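Local coordinates for HTH cro/C1-type domain-containing protein (Pseudomonas aeruginosa, PDB 4O8B) that controls bacterial motility and biofilm formation through the small RNA rsmZ, and probably acts as a DNA-binding transcriptional activator of the helix-turn-helix type, at residues Asp69-Ala72 and Glu73-Lys77; Lys87-Thr90 and Arg91-Gln95; Leu57-Met61 and Ala62-Cys66. All coordinates share one frame; numbering follows the deposited sequence.

Interaction 1. Residues Asp69-Ala72 and Glu73-Lys77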
loop_
_atom_site.group_PDB
_atom_site.type_symbol
_atom_site.label_atom_id
_atom_site.label_comp_id
_atom_site.label_asym_id
_atom_site.label_seq_id
_atom_site.Cartn_x
_atom_site.Cartn_y
_atom_site.Cartn_z
ATOM N N ASP A 69 -7.323 7.361 4.267
ATOM C CA ASP A 69 -8.661 6.916 3.860
ATOM C C ASP A 69 -9.014 7.242 2.412
ATOM O O ASP A 69 -9.548 6.391 1.701
ATOM C CB ASP A 69 -9.717 7.504 4.794
ATOM C CG ASP A 69 -9.575 7.019 6.228
ATOM O OD1 ASP A 69 -9.759 5.806 6.473
ATOM O OD2 ASP A 69 -9.259 7.849 7.111
ATOM N N GLU A 70 -8.728 8.462 1.966
ATOM C CA GLU A 70 -9.046 8.843 0.591
ATOM C C GLU A 70 -8.309 7.997 -0.442
ATOM O O GLU A 70 -8.916 7.494 -1.386
ATOM C CB GLU A 70 -8.722 10.323 0.338
ATOM C CG GLU A 70 -9.873 11.278 0.617
ATOM C CD GLU A 70 -9.751 12.563 -0.187
ATOM O OE1 GLU A 70 -9.672 12.475 -1.440
ATOM O OE2 GLU A 70 -9.742 13.654 0.421
ATOM N N LEU A 71 -7.003 7.847 -0.260
ATOM C CA LEU A 71 -6.195 7.068 -1.193
ATOM C C LEU A 71 -6.643 5.611 -1.257
ATOM O O LEU A 71 -6.831 5.057 -2.343
ATOM C CB LEU A 71 -4.714 7.135 -0.800
ATOM C CG LEU A 71 -3.742 6.606 -1.855
ATOM C CD1 LEU A 71 -4.016 7.293 -3.185
ATOM C CD2 LEU A 71 -2.310 6.859 -1.414
ATOM N N ALA A 72 -6.809 4.997 -0.094
ATOM C CA ALA A 72 -7.240 3.602 -0.023
ATOM C C ALA A 72 -8.481 3.393 -0.876
ATOM O O ALA A 72 -8.523 2.490 -1.718
ATOM C CB ALA A 72 -7.539 3.223 1.427
ATOM N N GLU A 73 -9.483 4.238 -0.659
ATOM C CA GLU A 73 -10.726 4.146 -1.412
ATOM C C GLU A 73 -10.438 4.190 -2.907
ATOM O O GLU A 73 -11.079 3.496 -3.691
ATOM C CB GLU A 73 -11.648 5.308 -1.016
ATOM C CG GLU A 73 -13.121 5.046 -1.281
ATOM C CD GLU A 73 -13.564 3.690 -0.756
ATOM O OE1 GLU A 73 -13.275 3.376 0.418
ATOM O OE2 GLU A 73 -14.206 2.935 -1.525
ATOM N N LEU A 74 -9.457 5.009 -3.291
ATOM C CA LEU A 74 -9.083 5.147 -4.696
ATOM C C LEU A 74 -8.336 3.906 -5.183
ATOM O O LEU A 74 -8.500 3.484 -6.329
ATOM C CB LEU A 74 -8.205 6.385 -4.888
ATOM C CG LEU A 74 -8.499 7.234 -6.125
ATOM C CD1 LEU A 74 -9.824 7.963 -5.929
ATOM C CD2 LEU A 74 -7.380 8.237 -6.349
ATOM N N ILE A 75 -7.522 3.330 -4.306
ATOM C CA ILE A 75 -6.740 2.142 -4.647
ATOM C C ILE A 75 -7.642 0.941 -4.953
ATOM O O ILE A 75 -7.272 0.071 -5.746
ATOM C CB ILE A 75 -5.772 1.747 -3.506
ATOM C CG1 ILE A 75 -4.754 2.864 -3.287
ATOM C CG2 ILE A 75 -5.071 0.440 -3.842
ATOM C CD1 ILE A 75 -3.636 2.495 -2.325
ATOM N N LEU A 76 -8.805 0.900 -4.321
ATOM C CA LEU A 76 -9.745 -0.190 -4.547
ATOM C C LEU A 76 -10.537 0.052 -5.818
ATOM O O LEU A 76 -10.871 -0.881 -6.548
ATOM C CB LEU A 76 -10.704 -0.335 -3.360
ATOM C CG LEU A 76 -10.108 -0.814 -2.035
ATOM C CD1 LEU A 76 -11.240 -1.138 -1.071
ATOM C CD2 LEU A 76 -9.250 -2.054 -2.271
ATOM N N LYS A 77 -10.834 1.321 -6.077
ATOM C CA LYS A 77 -11.592 1.696 -7.266
ATOM C C LYS A 77 -10.789 1.455 -8.539
ATOM O O LYS A 77 -11.255 0.780 -9.453
ATOM C CB LYS A 77 -12.015 3.165 -7.184
ATOM C CG LYS A 77 -13.037 3.445 -6.098
ATOM C CD LYS A 77 -13.497 4.888 -6.135
ATOM C CE LYS A 77 -14.124 5.290 -4.808
ATOM N NZ LYS A 77 -14.280 6.773 -4.698
#

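Interaction 2. Residues Lys87-Thr90 and Arg91-Gln95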
loop_
_atom_site.group_PDB
_atom_site.type_symbol
_atom_site.label_atom_id
_atom_site.label_comp_id
_atom_site.label_asym_id
_atom_site.label_seq_id
_atom_site.Cartn_x
_atom_site.Cartn_y
_atom_site.Cartn_z
ATOM N N LYS A 87 -6.721 2.156 -18.884
ATOM C CA LYS A 87 -5.935 2.932 -19.837
ATOM C C LYS A 87 -6.445 4.364 -19.862
ATOM O O LYS A 87 -5.661 5.316 -19.880
ATOM C CB LYS A 87 -6.055 2.321 -21.239
ATOM C CG LYS A 87 -5.674 0.852 -21.309
ATOM C CD LYS A 87 -6.002 0.264 -22.670
ATOM C CE LYS A 87 -5.743 -1.234 -22.694
ATOM N NZ LYS A 87 -6.677 -1.934 -23.623
ATOM N N GLU A 88 -7.767 4.511 -19.870
ATOM C CA GLU A 88 -8.401 5.830 -19.884
ATOM C C GLU A 88 -8.020 6.617 -18.639
ATOM O O GLU A 88 -7.833 7.832 -18.691
ATOM C CB GLU A 88 -9.920 5.675 -19.951
ATOM C CG GLU A 88 -10.531 5.945 -21.317
ATOM C CD GLU A 88 -11.091 7.351 -21.428
ATOM O OE1 GLU A 88 -11.796 7.784 -20.488
ATOM O OE2 GLU A 88 -10.855 8.013 -22.463
ATOM N N LEU A 89 -7.907 5.914 -17.511
ATOM C CA LEU A 89 -7.551 6.540 -16.251
ATOM C C LEU A 89 -6.166 7.183 -16.348
ATOM O O LEU A 89 -6.025 8.396 -16.181
ATOM C CB LEU A 89 -7.564 5.506 -15.128
ATOM C CG LEU A 89 -7.346 6.038 -13.705
ATOM C CD1 LEU A 89 -8.580 6.792 -13.242
ATOM C CD2 LEU A 89 -7.052 4.874 -12.770
ATOM N N THR A 90 -5.150 6.365 -16.618
ATOM C CA THR A 90 -3.784 6.858 -16.739
ATOM C C THR A 90 -3.698 8.035 -17.699
ATOM O O THR A 90 -3.008 9.022 -17.426
ATOM C CB THR A 90 -2.822 5.750 -17.220
ATOM O OG1 THR A 90 -3.423 5.039 -18.310
ATOM C CG2 THR A 90 -2.506 4.785 -16.093
ATOM N N ARG A 91 -4.403 7.934 -18.816
ATOM C CA ARG A 91 -4.402 9.001 -19.815
ATOM C C ARG A 91 -4.897 10.311 -19.205
ATOM O O ARG A 91 -4.337 11.373 -19.463
ATOM C CB ARG A 91 -5.304 8.627 -20.999
ATOM C CG ARG A 91 -5.305 9.670 -22.105
ATOM C CD ARG A 91 -6.705 9.909 -22.642
ATOM N NE ARG A 91 -7.023 9.058 -23.776
ATOM C CZ ARG A 91 -8.249 8.908 -24.279
ATOM N NH1 ARG A 91 -9.275 9.546 -23.735
ATOM N NH2 ARG A 91 -8.444 8.133 -25.342
ATOM N N PHE A 92 -5.948 10.220 -18.397
ATOM C CA PHE A 92 -6.518 11.397 -17.756
ATOM C C PHE A 92 -5.582 11.944 -16.685
ATOM O O PHE A 92 -5.358 13.154 -16.605
ATOM C CB PHE A 92 -7.870 11.048 -17.127
ATOM C CG PHE A 92 -8.595 12.231 -16.555
ATOM C CD1 PHE A 92 -8.997 13.281 -17.376
ATOM C CD2 PHE A 92 -8.873 12.296 -15.195
ATOM C CE1 PHE A 92 -9.678 14.381 -16.846
ATOM C CE2 PHE A 92 -9.550 13.391 -14.656
ATOM C CZ PHE A 92 -9.952 14.436 -15.484
ATOM N N ILE A 93 -5.040 11.051 -15.861
ATOM C CA ILE A 93 -4.131 11.456 -14.792
ATOM C C ILE A 93 -2.898 12.156 -15.363
ATOM O O ILE A 93 -2.495 13.213 -14.876
ATOM C CB ILE A 93 -3.676 10.246 -13.957
ATOM C CG1 ILE A 93 -4.900 9.528 -13.380
ATOM C CG2 ILE A 93 -2.764 10.705 -12.823
ATOM C CD1 ILE A 93 -4.581 8.229 -12.670
ATOM N N GLU A 94 -2.305 11.564 -16.402
ATOM C CA GLU A 94 -1.138 12.150 -17.038
ATOM C C GLU A 94 -1.434 13.562 -17.513
ATOM O O GLU A 94 -0.620 14.473 -17.343
ATOM C CB GLU A 94 -0.678 11.302 -18.228
ATOM C CG GLU A 94 0.269 10.167 -17.870
ATOM C CD GLU A 94 1.404 10.615 -16.970
ATOM O OE1 GLU A 94 2.095 11.596 -17.315
ATOM O OE2 GLU A 94 1.601 9.988 -15.903
ATOM N N GLN A 95 -2.610 13.746 -18.105
ATOM C CA GLN A 95 -3.017 15.056 -18.606
ATOM C C GLN A 95 -3.051 16.068 -17.471
ATOM O O GLN A 95 -2.634 17.216 -17.638
ATOM C CB GLN A 95 -4.397 14.964 -19.257
ATOM C CG GLN A 95 -4.742 16.160 -20.129
ATOM C CD GLN A 95 -6.118 16.038 -20.771
ATOM O OE1 GLN A 95 -6.391 15.088 -21.502
ATOM N NE2 GLN A 95 -6.984 17.002 -20.496
#

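Interaction 3. Residues Leu57-Met61 and Ala62-Cys66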
loop_
_atom_site.group_PDB
_atom_site.type_symbol
_atom_site.label_atom_id
_atom_site.label_comp_id
_atom_site.label_asym_id
_atom_site.label_seq_id
_atom_site.Cartn_x
_atom_site.Cartn_y
_atom_site.Cartn_z
ATOM N N LEU A 57 -8.594 -12.012 -0.103
ATOM C CA LEU A 57 -9.520 -10.885 0.000
ATOM C C LEU A 57 -9.777 -10.218 -1.347
ATOM O O LEU A 57 -10.729 -9.451 -1.489
ATOM C CB LEU A 57 -8.994 -9.852 1.000
ATOM C CG LEU A 57 -9.349 -10.074 2.472
ATOM C CD1 LEU A 57 -8.587 -9.076 3.331
ATOM C CD2 LEU A 57 -10.846 -9.915 2.660
ATOM N N GLN A 58 -8.921 -10.507 -2.322
ATOM C CA GLN A 58 -9.068 -9.930 -3.656
ATOM C C GLN A 58 -8.835 -8.425 -3.678
ATOM O O GLN A 58 -9.470 -7.700 -4.452
ATOM C CB GLN A 58 -10.455 -10.236 -4.218
ATOM C CG GLN A 58 -10.621 -11.639 -4.784
ATOM C CD GLN A 58 -9.928 -11.810 -6.119
ATOM O OE1 GLN A 58 -8.697 -11.848 -6.206
ATOM N NE2 GLN A 58 -10.727 -11.901 -7.183
ATOM N N VAL A 59 -7.925 -7.949 -2.831
ATOM C CA VAL A 59 -7.603 -6.527 -2.777
ATOM C C VAL A 59 -6.099 -6.333 -2.845
ATOM O O VAL A 59 -5.329 -7.183 -2.381
ATOM C CB VAL A 59 -8.130 -5.864 -1.482
ATOM C CG1 VAL A 59 -9.636 -5.716 -1.551
ATOM C CG2 VAL A 59 -7.731 -6.706 -0.274
ATOM N N PRO A 60 -5.645 -5.214 -3.435
ATOM C CA PRO A 60 -4.210 -4.933 -3.541
ATOM C C PRO A 60 -3.563 -4.887 -2.162
ATOM O O PRO A 60 -4.111 -4.296 -1.236
ATOM C CB PRO A 60 -4.179 -3.576 -4.236
ATOM C CG PRO A 60 -5.407 -3.607 -5.081
ATOM C CD PRO A 60 -6.429 -4.188 -4.137
ATOM N N MET A 61 -2.403 -5.517 -2.037
ATOM C CA MET A 61 -1.688 -5.528 -0.767
ATOM C C MET A 61 -1.539 -4.108 -0.242
ATOM O O MET A 61 -1.618 -3.869 0.966
ATOM C CB MET A 61 -0.303 -6.159 -0.946
ATOM C CG MET A 61 0.664 -5.840 0.183
ATOM S SD MET A 61 2.304 -6.519 -0.095
ATOM C CE MET A 61 2.112 -8.154 0.573
ATOM N N ALA A 62 -1.325 -3.168 -1.163
ATOM C CA ALA A 62 -1.157 -1.767 -0.803
ATOM C C ALA A 62 -2.339 -1.240 0.010
ATOM O O ALA A 62 -2.154 -0.474 0.954
ATOM C CB ALA A 62 -0.981 -0.929 -2.066
ATOM N N TYR A 63 -3.546 -1.652 -0.366
ATOM C CA TYR A 63 -4.749 -1.220 0.327
ATOM C C TYR A 63 -4.655 -1.503 1.826
ATOM O O TYR A 63 -4.967 -0.640 2.654
ATOM C CB TYR A 63 -5.976 -1.933 -0.242
ATOM C CG TYR A 63 -7.253 -1.647 0.514
ATOM C CD1 TYR A 63 -7.819 -0.374 0.505
ATOM C CD2 TYR A 63 -7.861 -2.636 1.295
ATOM C CE1 TYR A 63 -8.990 -0.099 1.222
ATOM C CE2 TYR A 63 -9.027 -2.374 2.013
ATOM C CZ TYR A 63 -9.571 -1.098 1.987
ATOM O OH TYR A 63 -10.714 -0.828 2.699
ATOM N N LEU A 64 -4.232 -2.717 2.160
ATOM C CA LEU A 64 -4.103 -3.132 3.558
ATOM C C LEU A 64 -3.032 -2.337 4.298
ATOM O O LEU A 64 -2.914 -2.426 5.520
ATOM C CB LEU A 64 -3.783 -4.624 3.615
ATOM C CG LEU A 64 -4.819 -5.526 2.929
ATOM C CD1 LEU A 64 -4.257 -6.927 2.752
ATOM C CD2 LEU A 64 -6.095 -5.554 3.750
ATOM N N TYR A 65 -2.265 -1.549 3.551
ATOM C CA TYR A 65 -1.203 -0.722 4.125
ATOM C C TYR A 65 -1.396 0.742 3.743
ATOM O O TYR A 65 -0.434 1.509 3.694
ATOM C CB TYR A 65 0.166 -1.202 3.633
ATOM C CG TYR A 65 0.667 -2.460 4.302
ATOM C CD1 TYR A 65 1.244 -2.417 5.575
ATOM C CD2 TYR A 65 0.553 -3.701 3.671
ATOM C CE1 TYR A 65 1.711 -3.573 6.193
ATOM C CE2 TYR A 65 1.016 -4.868 4.287
ATOM C CZ TYR A 65 1.586 -4.795 5.546
ATOM O OH TYR A 65 2.039 -5.945 6.151
ATOM N N CYS A 66 -2.640 1.124 3.474
ATOM C CA CYS A 66 -2.964 2.498 3.095
ATOM C C CYS A 66 -3.702 3.231 4.209
ATOM O O CYS A 66 -4.927 3.184 4.286
ATOM C CB CYS A 66 -3.812 2.497 1.823
ATOM S SG CYS A 66 -4.507 4.110 1.411
#

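Interaction 1. Residues Asp69-Ala72 and Glu73-Lys77
Glu-73 gives its backbone N to Asp-69 O, 3.2 Å away, in a nearly straight bond. Glu-73 CB lies 3.5 Å from Glu-70 O. The chain then bends at chi2, and the carboxylate leads away from residues 69-72. Leu-74 N bonds to Glu-70 O at 3.2 Å and makes a second, weak bond to Leu-71 O. Ile-75 N also bonds to Leu-71 O, at 2.7 Å. Leu-71 O thus takes one good bond and one weak one. Ile-75 carries the side-chain part of the contact. Its CG1 stands beside its own backbone N and opposite the carbonyl carbon (chi1 -63°), which aims the branch back toward the previous turn. There Ile-75 CG1 lies 4.1 Å from Leu-71 CG, an apolar contact four residues along the helix in which the two side chains cross at a slant. Leu-76 N continues the alpha-helical pattern with a bond to Ala-72 O at 3.1 Å, and Leu-76 CG lies 3.7 Å from Ala-72 O. Helix 69-79 is packed on two sides. Ala-72 and Leu-76 rest on Tyr-63 in the preceding loop and on arginines of helix 3-13, where Arg-5 also forms a salt bridge with Asp-69. Leu-71, Leu-74 and Ile-75 meet the second subunit, with Ile-75 packing on Ile-75 of that chain.

Interaction 2. Residues Lys87-Thr90 and Arg91-Gln95
Arg-91 and Glu-88, one turn apart, are joined by a salt bridge: Glu-88 OE2 lies 2.5 Å from Arg-91 NH1. The carboxylate and guanidinium planes are 81° apart, so the groups are not paired flat. Glu-88 OE2 approaches the guanidinium obliquely and stays 3.8 Å from Arg-91 NH2, so the bridge runs through NH1. Both chains bend to meet. Arg-91 starts with CG anti to its backbone N and then turns at chi2 and chi3, while Glu-88 folds at chi2.

Thr-90 binds backbone instead. Thr-90 OG1 sits between its own N and carbonyl carbon (chi1 45°) and donates a hydrogen bond to Lys-87 O at 2.7 Å. Arg-91 N reaches Lys-87 O at 3.1 Å, and both donors come from one face of the carbonyl plane. Such a threonine hydroxyl, bonded to a carbonyl of the preceding turn, is a familiar feature of alpha helices. Here the helix is 83-99, the last helix of the model, and it faces its copy in the second subunit. Glu-88 packs on Phe-92 of that subunit, and the two Phe-92 rings meet at about 35°.

Thr-90 O in turn accepts from Glu-94 N at 2.8 Å. The carboxylate of Glu-94 forms a salt bridge with Lys-77 of the second subunit. On the buried side, Leu-89 CG touches Ile-93 CD1 at 3.7 Å, while Ile-93 N bonds to Leu-89 O at 2.8 Å.

Interaction 3. Residues Leu57-Met61 and Ala62-Cys66
Met-61 reaches across to Tyr-65, and its side chain can be followed outward. Met-61 CB lies 3.2 Å from Ala-62 N simply because the two residues are adjacent. Met-61 CG is placed anti to the backbone N (chi1 162°) and comes within 4.1 Å of Tyr-65 CD2, the methionine passing the tyrosine at an oblique angle. The chain bends about the CG-SD bond, which turns CE aside, and the side chain packs on Met-47 and Ser-50 of helix 47-57. The Met-61 backbone takes part too: its O meets Tyr-65 CD2 at 3.5 Å, at the ring edge and near its plane.

One hydrogen bond crosses this turn. Tyr-63 N donates to Pro-60 O at 2.8 Å, from above the carbonyl plane. This i to i+3 bond makes a turn; residues 62-64 have helical backbone angles without the regular helix bonds. Apolar contacts lie alongside it: Val-59 CB lies 4.3 Å from Tyr-63 CD2, and Leu-57 CD1 lies 4.3 Å from Leu-64 CD2. The chain enters the turn through a Schellman motif at Gln-58, whose positive phi ends helix 47-57.

The turn, part of the helix-turn-helix domain, thus links helix 47-57 to helix 69-79. Leu-57 and Tyr-63 rest on helix 3-13, and Tyr-63 also meets helix 69-79. Tyr-65 OH bonds to Ser-50 of helix 47-57, and its ring stacks on Tyr-65 of the second subunit.

Overall arrangement
Interaction 3 is the buried one, its centre about 2 Å from the centre of the chain, and it is almost wholly apolar. Interaction 1 follows it along the chain and touches it, with Ala-72 against Cys-66. Their centres are about 10 Å apart. Interaction 2 lies farther out, on the last helix of the model. Its centre is about 17 Å from that of interaction 1, and the two do not touch within the chain. Across the dimer they are tied by the Lys-77 to Glu-94 salt bridge. Interaction 2 is also the one with a salt bridge between its own segments. Interactions 1 and 2 are both regular helix with a Leu-Ile contact, whereas interaction 3 is a turn.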